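YncA (Salmonella typhimurium, PDB 3DR6) probably transfers an acetyl group from acetyl-coenzyme A to an acceptor not yet identified, as a putative acetyltransferase of the GNAT family. Local coordinates at residues T5-D10 and V56-E61; A16-Y21 and R35-D40; G122-N127 and F152-D157; A143-V148 and L158-L163. All blocks are in the same frame, centred on the assembly; numbering follows the deposited sequence. Where two conformers were deposited one is given.

Contact 1: T5-D10 and V56-E61; sequences TIRFAD and VLVSEE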
loop_
_atom_site.group_PDB
_atom_site.type_symbol
_atom_site.label_atom_id
_atom_site.label_comp_id
_atom_site.label_asym_id
_atom_site.label_seq_id
_atom_site.Cartn_x
_atom_site.Cartn_y
_atom_site.Cartn_z
ATOM N N THR C 5 6.828 15.639 27.298
ATOM C CA THR C 5 6.426 14.256 27.584
ATOM C C THR C 5 5.726 13.711 26.353
ATOM O O THR C 5 5.274 14.486 25.499
ATOM C CB THR C 5 5.433 14.163 28.758
ATOM O OG1 THR C 5 4.324 15.047 28.512
ATOM C CG2 THR C 5 6.098 14.530 30.081
ATOM N N ILE C 6 5.647 12.383 26.271
ATOM C CA ILE C 6 4.860 11.692 25.251
ATOM C C ILE C 6 3.893 10.792 25.995
ATOM O O ILE C 6 4.269 10.130 26.961
ATOM C CB ILE C 6 5.741 10.855 24.279
ATOM C CG1 ILE C 6 6.570 11.779 23.379
ATOM C CG2 ILE C 6 4.857 9.935 23.415
ATOM C CD1 ILE C 6 7.721 11.084 22.666
ATOM N N ARG C 7 2.636 10.809 25.584
ATOM C CA ARG C 7 1.625 9.998 26.242
ATOM C C ARG C 7 0.661 9.489 25.192
ATOM O O ARG C 7 0.689 9.945 24.047
ATOM C CB ARG C 7 0.871 10.837 27.286
ATOM C CG ARG C 7 0.208 12.075 26.701
ATOM C CD ARG C 7 -0.736 12.660 27.717
ATOM N NE ARG C 7 -1.242 13.965 27.317
ATOM C CZ ARG C 7 -2.249 14.153 26.469
ATOM N NH1 ARG C 7 -2.859 13.123 25.908
ATOM N NH2 ARG C 7 -2.632 15.388 26.166
ATOM N N PHE C 8 -0.186 8.537 25.570
ATOM C CA PHE C 8 -1.312 8.161 24.728
ATOM C C PHE C 8 -2.286 9.320 24.584
ATOM O O PHE C 8 -2.543 10.051 25.549
ATOM C CB PHE C 8 -2.031 6.931 25.298
ATOM C CG PHE C 8 -1.244 5.671 25.150
ATOM C CD1 PHE C 8 -1.089 5.081 23.898
ATOM C CD2 PHE C 8 -0.636 5.081 26.251
ATOM C CE1 PHE C 8 -0.357 3.921 23.743
ATOM C CE2 PHE C 8 0.109 3.914 26.100
ATOM C CZ PHE C 8 0.251 3.340 24.847
ATOM N N ALA C 9 -2.812 9.485 23.371
ATOM C CA ALA C 9 -3.799 10.526 23.103
ATOM C C ALA C 9 -5.153 10.176 23.725
ATOM O O ALA C 9 -5.455 8.982 23.958
ATOM C CB ALA C 9 -3.935 10.761 21.583
ATOM N N ASP C 10 -5.925 11.227 24.026
ATOM C CA ASP C 10 -7.326 11.152 24.476
ATOM C C ASP C 10 -8.221 11.746 23.407
ATOM O O ASP C 10 -7.740 12.467 22.517
ATOM C CB ASP C 10 -7.566 12.038 25.713
ATOM C CG ASP C 10 -6.718 11.668 26.886
ATOM O OD1 ASP C 10 -6.155 10.540 26.908
ATOM O OD2 ASP C 10 -6.631 12.510 27.810
ATOM N N VAL C 56 -2.320 5.831 19.404
ATOM C CA VAL C 56 -2.243 7.222 18.987
ATOM C C VAL C 56 -1.499 7.920 20.125
ATOM O O VAL C 56 -1.965 7.912 21.273
ATOM C CB VAL C 56 -3.643 7.857 18.706
ATOM C CG1 VAL C 56 -3.488 9.310 18.232
ATOM C CG2 VAL C 56 -4.425 7.044 17.639
ATOM N N LEU C 57 -0.313 8.451 19.820
ATOM C CA LEU C 57 0.530 9.133 20.816
ATOM C C LEU C 57 0.513 10.633 20.568
ATOM O O LEU C 57 0.376 11.079 19.421
ATOM C CB LEU C 57 1.979 8.657 20.716
ATOM C CG LEU C 57 2.233 7.147 20.849
ATOM C CD1 LEU C 57 3.666 6.821 20.453
ATOM C CD2 LEU C 57 1.902 6.646 22.251
ATOM N N VAL C 58 0.664 11.417 21.634
ATOM C CA VAL C 58 0.933 12.843 21.458
ATOM C C VAL C 58 2.188 13.224 22.215
ATOM O O VAL C 58 2.464 12.655 23.287
ATOM C CB VAL C 58 -0.248 13.760 21.910
ATOM C CG1 VAL C 58 -1.455 13.583 20.993
ATOM C CG2 VAL C 58 -0.610 13.497 23.360
ATOM N N SER C 59 2.941 14.186 21.666
ATOM C CA SER C 59 3.931 14.923 22.448
ATOM C C SER C 59 3.281 16.180 23.061
ATOM O O SER C 59 2.408 16.815 22.459
ATOM C CB SER C 59 5.183 15.292 21.635
ATOM O OG SER C 59 4.869 15.859 20.375
ATOM N N GLU C 60 3.706 16.519 24.272
ATOM C CA GLU C 60 3.109 17.622 25.000
ATOM C C GLU C 60 4.237 18.423 25.664
ATOM O O GLU C 60 5.249 17.853 26.092
ATOM C CB GLU C 60 2.143 17.055 26.037
ATOM C CG GLU C 60 1.145 18.017 26.669
ATOM C CD GLU C 60 0.283 17.315 27.717
ATOM O OE1 GLU C 60 0.356 16.075 27.836
ATOM O OE2 GLU C 60 -0.458 17.999 28.450
ATOM N N GLU C 61 4.056 19.740 25.721
ATOM C CA GLU C 61 4.983 20.665 26.374
ATOM C C GLU C 61 4.129 21.790 26.952
ATOM O O GLU C 61 3.361 22.439 26.216
ATOM C CB GLU C 61 5.977 21.217 25.349
ATOM C CG GLU C 61 7.074 22.151 25.901
ATOM C CD GLU C 61 7.838 22.842 24.773
ATOM O OE1 GLU C 61 8.393 22.132 23.906
ATOM O OE2 GLU C 61 7.853 24.095 24.727
HETATM O O HOH W 1 4.546 17.620 29.386
#

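Contact 2: A16-Y21 and R35-D40; sequences AITEIY and RTVDTD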
loop_
_atom_site.group_PDB
_atom_site.type_symbol
_atom_site.label_atom_id
_atom_site.label_comp_id
_atom_site.label_asym_id
_atom_site.label_seq_id
_atom_site.Cartn_x
_atom_site.Cartn_y
_atom_site.Cartn_z
ATOM N N ALA C 16 -6.440 19.304 18.559
ATOM C CA ALA C 16 -5.027 19.640 18.292
ATOM C C ALA C 16 -4.430 18.767 17.162
ATOM O O ALA C 16 -3.653 19.249 16.326
ATOM C CB ALA C 16 -4.201 19.487 19.556
ATOM N N ILE C 17 -4.769 17.478 17.186
ATOM C CA ILE C 17 -4.338 16.520 16.142
ATOM C C ILE C 17 -4.830 16.987 14.775
ATOM O O ILE C 17 -4.061 17.003 13.794
ATOM C CB ILE C 17 -4.830 15.053 16.472
ATOM C CG1 ILE C 17 -4.067 14.485 17.685
ATOM C CG2 ILE C 17 -4.688 14.117 15.269
ATOM C CD1 ILE C 17 -4.613 13.129 18.192
ATOM N N THR C 18 -6.108 17.386 14.720
ATOM C CA THR C 18 -6.729 17.902 13.498
ATOM C C THR C 18 -5.945 19.079 12.923
ATOM O O THR C 18 -5.692 19.123 11.715
ATOM C CB THR C 18 -8.207 18.318 13.738
ATOM O OG1 THR C 18 -8.940 17.203 14.262
ATOM C CG2 THR C 18 -8.876 18.786 12.433
ATOM N N GLU C 19 -5.555 20.028 13.777
ATOM C CA GLU C 19 -4.748 21.162 13.311
ATOM C C GLU C 19 -3.443 20.698 12.681
ATOM O O GLU C 19 -3.073 21.166 11.619
ATOM C CB GLU C 19 -4.413 22.111 14.453
ATOM C CG GLU C 19 -5.549 22.939 14.926
ATOM C CD GLU C 19 -5.071 24.015 15.893
ATOM O OE1 GLU C 19 -3.878 23.969 16.296
ATOM O OE2 GLU C 19 -5.888 24.893 16.242
ATOM N N ILE C 20 -2.746 19.791 13.363
ATOM C CA ILE C 20 -1.460 19.294 12.883
ATOM C C ILE C 20 -1.634 18.503 11.567
ATOM O O ILE C 20 -0.838 18.676 10.633
ATOM C CB ILE C 20 -0.728 18.453 13.949
ATOM C CG1 ILE C 20 -0.378 19.329 15.160
ATOM C CG2 ILE C 20 0.527 17.827 13.353
ATOM C CD1 ILE C 20 -0.114 18.554 16.465
ATOM N N TYR C 21 -2.659 17.644 11.518
ATOM C CA TYR C 21 -3.013 16.871 10.295
ATOM C C TYR C 21 -3.269 17.797 9.097
ATOM O O TYR C 21 -2.686 17.608 8.009
ATOM C CB TYR C 21 -4.256 15.988 10.546
ATOM C CG TYR C 21 -4.697 15.195 9.335
ATOM C CD1 TYR C 21 -4.161 13.934 9.092
ATOM C CD2 TYR C 21 -5.642 15.705 8.429
ATOM C CE1 TYR C 21 -4.558 13.199 7.981
ATOM C CE2 TYR C 21 -6.052 14.953 7.310
ATOM C CZ TYR C 21 -5.495 13.702 7.105
ATOM O OH TYR C 21 -5.849 12.926 6.007
ATOM N N ARG C 35 -7.150 17.358 0.970
ATOM C CA ARG C 35 -8.166 18.171 1.629
ATOM C C ARG C 35 -8.146 18.041 3.152
ATOM O O ARG C 35 -7.812 16.991 3.725
ATOM C CB ARG C 35 -9.581 17.890 1.095
ATOM C CG ARG C 35 -9.876 18.459 -0.297
ATOM C CD ARG C 35 -9.950 17.362 -1.345
ATOM N NE ARG C 35 -11.228 16.639 -1.322
ATOM C CZ ARG C 35 -11.493 15.547 -0.591
ATOM N NH1 ARG C 35 -10.575 15.020 0.219
ATOM N NH2 ARG C 35 -12.693 14.976 -0.662
ATOM N N THR C 36 -8.518 19.141 3.786
ATOM C CA THR C 36 -8.567 19.236 5.235
ATOM C C THR C 36 -9.771 18.457 5.769
ATOM O O THR C 36 -10.725 18.177 5.028
ATOM C CB THR C 36 -8.663 20.697 5.656
ATOM O OG1 THR C 36 -9.719 21.320 4.920
ATOM C CG2 THR C 36 -7.349 21.433 5.359
ATOM N N VAL C 37 -9.721 18.087 7.044
ATOM C CA VAL C 37 -10.840 17.415 7.682
ATOM C C VAL C 37 -11.266 18.236 8.902
ATOM O O VAL C 37 -10.596 19.204 9.270
ATOM C CB VAL C 37 -10.498 15.942 8.097
ATOM C CG1 VAL C 37 -10.262 15.047 6.857
ATOM C CG2 VAL C 37 -9.313 15.884 9.088
ATOM N N ASP C 38 -12.373 17.852 9.524
ATOM C CA ASP C 38 -12.754 18.489 10.779
ATOM C C ASP C 38 -12.419 17.626 11.995
ATOM O O ASP C 38 -11.966 16.492 11.850
ATOM C CB ASP C 38 -14.226 18.930 10.762
ATOM C CG ASP C 38 -15.196 17.787 10.499
ATOM O OD1 ASP C 38 -14.855 16.603 10.701
ATOM O OD2 ASP C 38 -16.340 18.093 10.096
ATOM N N THR C 39 -12.623 18.174 13.190
ATOM C CA THR C 39 -12.327 17.446 14.433
ATOM C C THR C 39 -13.113 16.132 14.558
ATOM O O THR C 39 -12.563 15.129 15.024
ATOM C CB THR C 39 -12.558 18.324 15.683
ATOM O OG1 THR C 39 -11.749 19.504 15.593
ATOM C CG2 THR C 39 -12.194 17.569 16.963
ATOM N N ASP C 40 -14.384 16.138 14.145
ATOM C CA ASP C 40 -15.214 14.921 14.188
ATOM C C ASP C 40 -14.602 13.786 13.365
ATOM O O ASP C 40 -14.686 12.604 13.741
ATOM C CB ASP C 40 -16.639 15.206 13.704
ATOM C CG ASP C 40 -17.523 15.788 14.801
ATOM O OD1 ASP C 40 -17.680 15.133 15.861
ATOM O OD2 ASP C 40 -18.065 16.899 14.600
HETATM O O HOH W 2 -7.467 14.347 4.096
#

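Contact 3: G122-N127 and F152-D157; sequences GIESQN and FGRWLD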
loop_
_atom_site.group_PDB
_atom_site.type_symbol
_atom_site.label_atom_id
_atom_site.label_comp_id
_atom_site.label_asym_id
_atom_site.label_seq_id
_atom_site.Cartn_x
_atom_site.Cartn_y
_atom_site.Cartn_z
ATOM N N GLY C 122 6.892 5.716 4.785
ATOM C CA GLY C 122 6.763 6.238 3.415
ATOM C C GLY C 122 7.235 7.682 3.477
ATOM O O GLY C 122 6.684 8.496 4.234
ATOM N N ILE C 123 8.288 7.991 2.726
ATOM C CA ILE C 123 8.986 9.264 2.844
ATOM C C ILE C 123 9.164 9.837 1.435
ATOM O O ILE C 123 9.547 9.109 0.506
ATOM C CB ILE C 123 10.398 9.063 3.525
ATOM C CG1 ILE C 123 10.294 8.367 4.886
ATOM C CG2 ILE C 123 11.131 10.403 3.654
ATOM C CD1 ILE C 123 11.666 7.888 5.423
ATOM N N GLU C 124 8.847 11.126 1.241
ATOM C CA GLU C 124 9.168 11.753 -0.053
ATOM C C GLU C 124 10.678 11.637 -0.269
ATOM O O GLU C 124 11.445 11.936 0.633
ATOM C CB GLU C 124 8.750 13.211 -0.098
ATOM C CG GLU C 124 8.752 13.712 -1.546
ATOM C CD GLU C 124 8.894 15.186 -1.671
ATOM O OE1 GLU C 124 9.000 15.879 -0.630
ATOM O OE2 GLU C 124 8.879 15.658 -2.838
ATOM N N SER C 125 11.104 11.202 -1.452
ATOM C CA SER C 125 12.482 10.762 -1.641
ATOM C C SER C 125 13.519 11.874 -1.416
ATOM O O SER C 125 14.685 11.591 -1.074
ATOM C CB SER C 125 12.676 10.144 -3.012
ATOM O OG SER C 125 11.841 9.007 -3.193
ATOM N N GLN C 126 13.073 13.116 -1.580
ATOM C CA GLN C 126 13.949 14.273 -1.456
ATOM C C GLN C 126 14.126 14.769 0.001
ATOM O O GLN C 126 15.001 15.635 0.286
ATOM C CB GLN C 126 13.490 15.370 -2.439
ATOM C CG GLN C 126 13.686 14.966 -3.959
ATOM C CD GLN C 126 12.636 13.925 -4.537
ATOM O OE1 GLN C 126 11.665 13.521 -3.866
ATOM N NE2 GLN C 126 12.851 13.511 -5.800
ATOM N N ASN C 127 13.362 14.172 0.928
ATOM C CA ASN C 127 13.414 14.518 2.365
ATOM C C ASN C 127 14.597 13.841 3.075
ATOM O O ASN C 127 14.453 12.828 3.794
ATOM C CB ASN C 127 12.071 14.222 3.051
ATOM C CG ASN C 127 11.954 14.836 4.446
ATOM O OD1 ASN C 127 12.942 15.262 5.062
ATOM N ND2 ASN C 127 10.746 14.843 4.962
ATOM N N PHE C 152 0.701 19.440 -5.471
ATOM C CA PHE C 152 1.244 20.784 -5.792
ATOM C C PHE C 152 1.781 20.906 -7.224
ATOM O O PHE C 152 2.742 21.646 -7.466
ATOM C CB PHE C 152 2.376 21.146 -4.822
ATOM C CG PHE C 152 2.009 21.039 -3.373
ATOM C CD1 PHE C 152 0.840 21.635 -2.881
ATOM C CD2 PHE C 152 2.849 20.363 -2.487
ATOM C CE1 PHE C 152 0.504 21.535 -1.515
ATOM C CE2 PHE C 152 2.537 20.274 -1.114
ATOM C CZ PHE C 152 1.361 20.850 -0.628
ATOM N N GLY C 153 1.150 20.196 -8.160
ATOM C CA GLY C 153 1.442 20.331 -9.573
ATOM C C GLY C 153 2.642 19.549 -10.045
ATOM O O GLY C 153 3.075 19.715 -11.186
ATOM N N ARG C 154 3.172 18.689 -9.180
ATOM C CA ARG C 154 4.335 17.874 -9.551
ATOM C C ARG C 154 4.186 16.393 -9.214
ATOM O O ARG C 154 3.526 16.045 -8.239
ATOM C CB ARG C 154 5.625 18.447 -8.940
ATOM C CG ARG C 154 5.908 18.117 -7.487
ATOM C CD ARG C 154 7.133 18.902 -6.986
ATOM N NE ARG C 154 7.470 18.466 -5.633
ATOM C CZ ARG C 154 6.981 19.045 -4.548
ATOM N NH1 ARG C 154 7.307 18.598 -3.356
ATOM N NH2 ARG C 154 6.179 20.101 -4.672
ATOM N N TRP C 155 4.800 15.530 -10.026
ATOM C CA TRP C 155 4.897 14.104 -9.663
ATOM C C TRP C 155 5.882 13.972 -8.524
ATOM O O TRP C 155 6.913 14.678 -8.507
ATOM C CB TRP C 155 5.366 13.254 -10.847
ATOM C CG TRP C 155 4.404 13.300 -12.016
ATOM C CD1 TRP C 155 4.636 13.836 -13.243
ATOM C CD2 TRP C 155 3.067 12.768 -12.047
ATOM N NE1 TRP C 155 3.527 13.681 -14.042
ATOM C CE2 TRP C 155 2.545 13.035 -13.331
ATOM C CE3 TRP C 155 2.255 12.107 -11.096
ATOM C CZ2 TRP C 155 1.230 12.649 -13.722
ATOM C CZ3 TRP C 155 0.941 11.719 -11.481
ATOM C CH2 TRP C 155 0.453 11.996 -12.781
ATOM N N LEU C 156 5.558 13.111 -7.565
ATOM C CA LEU C 156 6.374 12.899 -6.377
ATOM C C LEU C 156 6.974 11.502 -6.362
ATOM O O LEU C 156 6.305 10.522 -6.779
ATOM C CB LEU C 156 5.529 13.088 -5.104
ATOM C CG LEU C 156 4.804 14.414 -4.904
ATOM C CD1 LEU C 156 4.011 14.364 -3.595
ATOM C CD2 LEU C 156 5.788 15.585 -4.897
ATOM N N ASP C 157 8.221 11.414 -5.869
ATOM C CA ASP C 157 8.920 10.133 -5.712
ATOM C C ASP C 157 8.778 9.653 -4.266
ATOM O O ASP C 157 8.823 10.466 -3.312
ATOM C CB ASP C 157 10.402 10.261 -6.062
ATOM C CG ASP C 157 10.634 10.821 -7.474
ATOM O OD1 ASP C 157 9.722 10.803 -8.338
ATOM O OD2 ASP C 157 11.768 11.307 -7.701
HETATM O O HOH W 3 9.395 13.942 -4.843
#

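Contact 4: A143-V148 and L158-L163; sequences AQMPQV and LTFMQL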
loop_
_atom_site.group_PDB
_atom_site.type_symbol
_atom_site.label_atom_id
_atom_site.label_comp_id
_atom_site.label_asym_id
_atom_site.label_seq_id
_atom_site.Cartn_x
_atom_site.Cartn_y
_atom_site.Cartn_z
ATOM N N ALA C 143 12.722 0.812 -0.793
ATOM C CA ALA C 143 12.056 1.213 -2.062
ATOM C C ALA C 143 12.420 2.637 -2.467
ATOM O O ALA C 143 12.557 3.531 -1.605
ATOM C CB ALA C 143 10.516 1.093 -1.979
ATOM N N GLN C 144 12.582 2.829 -3.772
ATOM C CA GLN C 144 12.738 4.138 -4.384
ATOM C C GLN C 144 11.866 4.158 -5.646
ATOM O O GLN C 144 12.223 3.574 -6.671
ATOM C CB GLN C 144 14.212 4.381 -4.733
ATOM C CG GLN C 144 14.496 5.749 -5.291
ATOM C CD GLN C 144 13.823 6.863 -4.515
ATOM O OE1 GLN C 144 13.064 7.670 -5.086
ATOM N NE2 GLN C 144 14.059 6.896 -3.206
HETATM N N MSE C 145 10.715 4.825 -5.553
HETATM C CA MSE C 145 9.648 4.643 -6.529
HETATM C C MSE C 145 9.294 5.962 -7.170
HETATM O O MSE C 145 8.580 6.765 -6.575
HETATM C CB MSE C 145 8.435 4.020 -5.832
HETATM C CG MSE C 145 8.803 2.656 -5.197
HETATM SE SE MSE C 145 7.341 1.676 -4.368
HETATM C CE MSE C 145 6.447 1.085 -5.970
ATOM N N PRO C 146 9.834 6.213 -8.376
ATOM C CA PRO C 146 9.582 7.541 -8.989
ATOM C C PRO C 146 8.137 7.786 -9.481
ATOM O O PRO C 146 7.480 6.883 -10.034
ATOM C CB PRO C 146 10.572 7.619 -10.172
ATOM C CG PRO C 146 11.296 6.317 -10.224
ATOM C CD PRO C 146 10.715 5.349 -9.177
ATOM N N GLN C 147 7.669 9.005 -9.257
ATOM C CA GLN C 147 6.402 9.520 -9.821
ATOM C C GLN C 147 5.122 8.749 -9.440
ATOM O O GLN C 147 4.130 8.791 -10.187
ATOM C CB GLN C 147 6.508 9.719 -11.353
ATOM C CG GLN C 147 7.693 10.624 -11.741
ATOM C CD GLN C 147 7.688 11.136 -13.176
ATOM O OE1 GLN C 147 6.657 11.201 -13.858
ATOM N NE2 GLN C 147 8.878 11.542 -13.633
ATOM N N VAL C 148 5.162 8.052 -8.293
ATOM C CA VAL C 148 4.013 7.273 -7.815
ATOM C C VAL C 148 2.995 8.187 -7.102
ATOM O O VAL C 148 1.821 7.835 -6.943
ATOM C CB VAL C 148 4.430 6.040 -6.934
ATOM C CG1 VAL C 148 5.130 4.969 -7.790
ATOM C CG2 VAL C 148 5.332 6.449 -5.742
ATOM N N LEU C 158 8.595 8.343 -4.115
ATOM C CA LEU C 158 8.386 7.752 -2.781
ATOM C C LEU C 158 9.560 6.860 -2.407
ATOM O O LEU C 158 9.975 5.992 -3.192
ATOM C CB LEU C 158 7.108 6.907 -2.774
ATOM C CG LEU C 158 6.776 6.176 -1.459
ATOM C CD1 LEU C 158 6.539 7.187 -0.361
ATOM C CD2 LEU C 158 5.522 5.323 -1.627
ATOM N N THR C 159 10.060 7.054 -1.197
ATOM C CA THR C 159 11.018 6.134 -0.610
ATOM C C THR C 159 10.278 5.333 0.470
ATOM O O THR C 159 9.535 5.906 1.274
ATOM C CB THR C 159 12.215 6.924 -0.015
ATOM O OG1 THR C 159 12.925 7.550 -1.097
ATOM C CG2 THR C 159 13.176 6.017 0.752
ATOM N N PHE C 160 10.434 4.010 0.459
ATOM C CA PHE C 160 10.057 3.249 1.644
ATOM C C PHE C 160 11.305 2.917 2.425
ATOM O O PHE C 160 12.333 2.521 1.854
ATOM C CB PHE C 160 9.333 1.941 1.361
ATOM C CG PHE C 160 7.888 2.092 0.976
ATOM C CD1 PHE C 160 7.435 1.471 -0.187
ATOM C CD2 PHE C 160 6.971 2.802 1.790
ATOM C CE1 PHE C 160 6.055 1.560 -0.576
ATOM C CE2 PHE C 160 5.612 2.879 1.418
ATOM C CZ PHE C 160 5.162 2.256 0.223
HETATM N N MSE C 161 11.208 3.108 3.728
HETATM C CA MSE C 161 12.205 2.535 4.641
HETATM C C MSE C 161 11.533 1.580 5.613
HETATM O O MSE C 161 10.324 1.677 5.878
HETATM C CB MSE C 161 12.962 3.623 5.379
HETATM C CG MSE C 161 13.620 4.620 4.436
HETATM SE SE MSE C 161 14.634 6.012 5.409
HETATM C CE MSE C 161 16.111 4.928 6.010
ATOM N N GLN C 162 12.289 0.618 6.108
ATOM C CA GLN C 162 11.675 -0.336 7.015
ATOM C C GLN C 162 12.596 -0.764 8.152
ATOM O O GLN C 162 13.800 -0.669 8.046
ATOM C CB GLN C 162 11.161 -1.562 6.276
ATOM C CG GLN C 162 12.258 -2.473 5.675
ATOM C CD GLN C 162 11.646 -3.607 4.867
ATOM O OE1 GLN C 162 11.221 -3.406 3.700
ATOM N NE2 GLN C 162 11.587 -4.797 5.471
ATOM N N LEU C 163 11.976 -1.239 9.224
ATOM C CA LEU C 163 12.681 -1.732 10.403
ATOM C C LEU C 163 12.030 -3.031 10.817
ATOM O O LEU C 163 10.823 -3.064 11.114
ATOM C CB LEU C 163 12.604 -0.720 11.565
ATOM C CG LEU C 163 13.128 -1.204 12.931
ATOM C CD1 LEU C 163 14.663 -1.437 12.866
ATOM C CD2 LEU C 163 12.792 -0.173 14.003
#

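Contact 1: T5-D10 and V56-E61
Arg7 reaches across the strand pair to Glu60, its NE giving OE1 a hydrogen bond of 2.7 Å that is also a salt bridge. CG of Arg7 sits between the backbone N and the carbonyl carbon (chi1 58°), and the chain then runs extended to NE. OE1 lies at the guanidinium edge in its plane, yet the donor stands above the carboxylate, the two planes being 89° apart. Val58 CG2 lies under one guanidinium face, offset toward the rim, 3.4 Å from Arg7 NH1. That same NH1 bonds Phe8 O and pairs with Asp13.

Thr5 and Arg7 face Glu60 and Val58 in antiparallel hydrogen-bonded pairs, and Ala9 N adds a nearly straight bond to Val56 O (176°). Ala9 CB packs on CG1 of Val56 and of Val58. On the face of Ile6 and Ser59, Ile6 CG2 meets Leu57 CB at 4.1 Å. Phe8 and Leu57 diverge, yet Leu57 CD2 lies obliquely to the Phe8 ring, 3.8 Å from Phe8 CD1.

The edge strand is thus held by its backbone, by apolar packing and by one arginine whose charge is shared between two carboxylates, which would be expected to keep all three groups ionised.

Contact 2: A16-Y21 and R35-D40
Thr18 packs against Val37 and Thr39, and Tyr21, one turn further along helix 14-27, against Val37, where the chain leads into helix 39-52. CG2 of Thr18 is anti to the backbone N, and this methyl rests 3.6 Å from Val37 O and 3.8 Å from Asp38 C. Thr18 OG1, the other branch, comes within 3.4 Å of Thr39 CA. The two threonine side chains cross at about a right angle, and this is packing: OG1 of Thr18 has its hydrogen bond to Cys14 O, back in its own helix.

Tyr21 carries the apolar half. With CG anti to the backbone N (chi1 179°), its ring lies across Val37, whose CG2 is 3.7 Å from CD2 and touches CE2 as well. At the phenol end a water in the ring plane stands 2.9 Å from Tyr21 OH and donates a 2.7 Å hydrogen bond to Arg35 O, bridging helix and loop where no direct hydrogen bond joins the two segments.

Further out, Arg42 makes a cation-pi contact with the Tyr21 ring and also packs on Thr18 and Val37. Asn22 OD1 accepts from Val37 N, which fixes the loop beside the helix. Asp38 is the N-cap of helix 39-52, its OD1 taking the backbone N of Asn41. A capped helix start laid against the preceding helix in this way belongs to the helical region that follows the first strand of the GNAT fold.

Contact 3: G122-N127 and F152-D157
Ser125 and Asp157 form the close-packed part of this contact. Ser125 N donates to Asp157 O at 3.0 Å, approaching from above the carbonyl plane, 49° out of it. The same oxygen receives a CA-H...O contact from Glu124. Ser125 OG lies 3.4 Å from Asp157 CB and is held by hydrogen bonds with Thr159 and with one of two conformers of Gln144, so the serine is wedged against the strand by backbone and hydroxyl together.

Next to it the side chains take over. Gln126 is bent at its second torsion, and its NE2 reaches Asp157 OD2 at 3.1 Å. The oxygen lies in the amide plane, while the donor stands above the carboxylate, the two planes being 42° apart. Asp157 OD1 serves a separate partner, the backbone N of Gln147.

Toward the outer end the contact slackens. The extended chain of Glu124 takes OE2 to Arg154 NH1, at the guanidinium edge, but their salt bridge is weak at 3.4 Å; Leu156 CD2 also lies beside OE2. A water fills in between: it donates to Glu124 OE2 at 2.7 Å and to Gln126 OE1, and accepts from Asp157 N.

The strands splay here, 131° between their directions, and a type I turn carries Glu124 to Asn127, the N-cap of helix 128-135. Direct bonds therefore fix the turn at Asp157. Glu124 also packs on Ala29 and Trp32, but within the two segments its OE2 has only a long, weak ion pair, with water supplying the shorter bond, so that pairing is probably the less firmly defined part.

Contact 4: A143-V148 and L158-L163
Ala143 to Met145 pairs antiparallel with Leu158 to Phe160, the axes 4.6 Å apart at closest approach and 170° between their directions, with hydrogen-bonded pairs at Ala143-Phe160 and Met145-Leu158. Met145 N donates to Leu158 O at 2.7 Å, and Leu158 N returns to Met145 O.

Ala143, Met145, Leu158 and Phe160 share one face. Ala143 CB sits at the edge of the Phe160 ring, near its plane and 3.6 Å from CD1. Met145, modelled as selenomethionine, brings its selenium obliquely to the same ring, SE 4.0 Å from Phe160 CE1, a Met-aromatic contact. Leu158 CD2 covers one ring face, offset toward the rim, and Trp74 meets the ring edge-to-face.

Beyond Met145 the chain turns a corner in a type II turn, which sets Val148 against Leu158. Val148 CG2, lying between the backbone N and the carbonyl carbon, is pressed to 3.5 Å from Leu158 CB, a tight fit with the side chains crossing at about a right angle. On the Gln144-Thr159 face Gln144, in one of two conformers, bends toward Thr159, though a bond between them is doubtful.

The second subunit packs on this hairpin: its Ala143 touches Ala143, and its Gln162 donates to Pro146 O. This is the C-terminal beta hairpin of the GNAT fold, here with its outer strand at the dimer interface.

Contacts 1, 3 and 4 lie on one mixed sheet, with contact 1 at one margin and contact 4 at the other, their centres 28 Å apart. Contact 2 sits against contact 1: Ile17 CD1 from the helix packs 4.0 Å from Val56 CG1 and meets Ala9 and Val58. Contacts 3 and 4 share strand 154-164, their centres 10 Å apart, and are joined where Ile123 O lies 2.7 Å from Thr159 N. Both touch the second subunit, unlike contact 1. Bound glycerol, probably from the crystallisation liquor, lies about 5 Å from the Glu124 side chain and, perhaps as the same molecule, about 4 Å from that of Leu158, so contacts 3 and 4 may border a pocket.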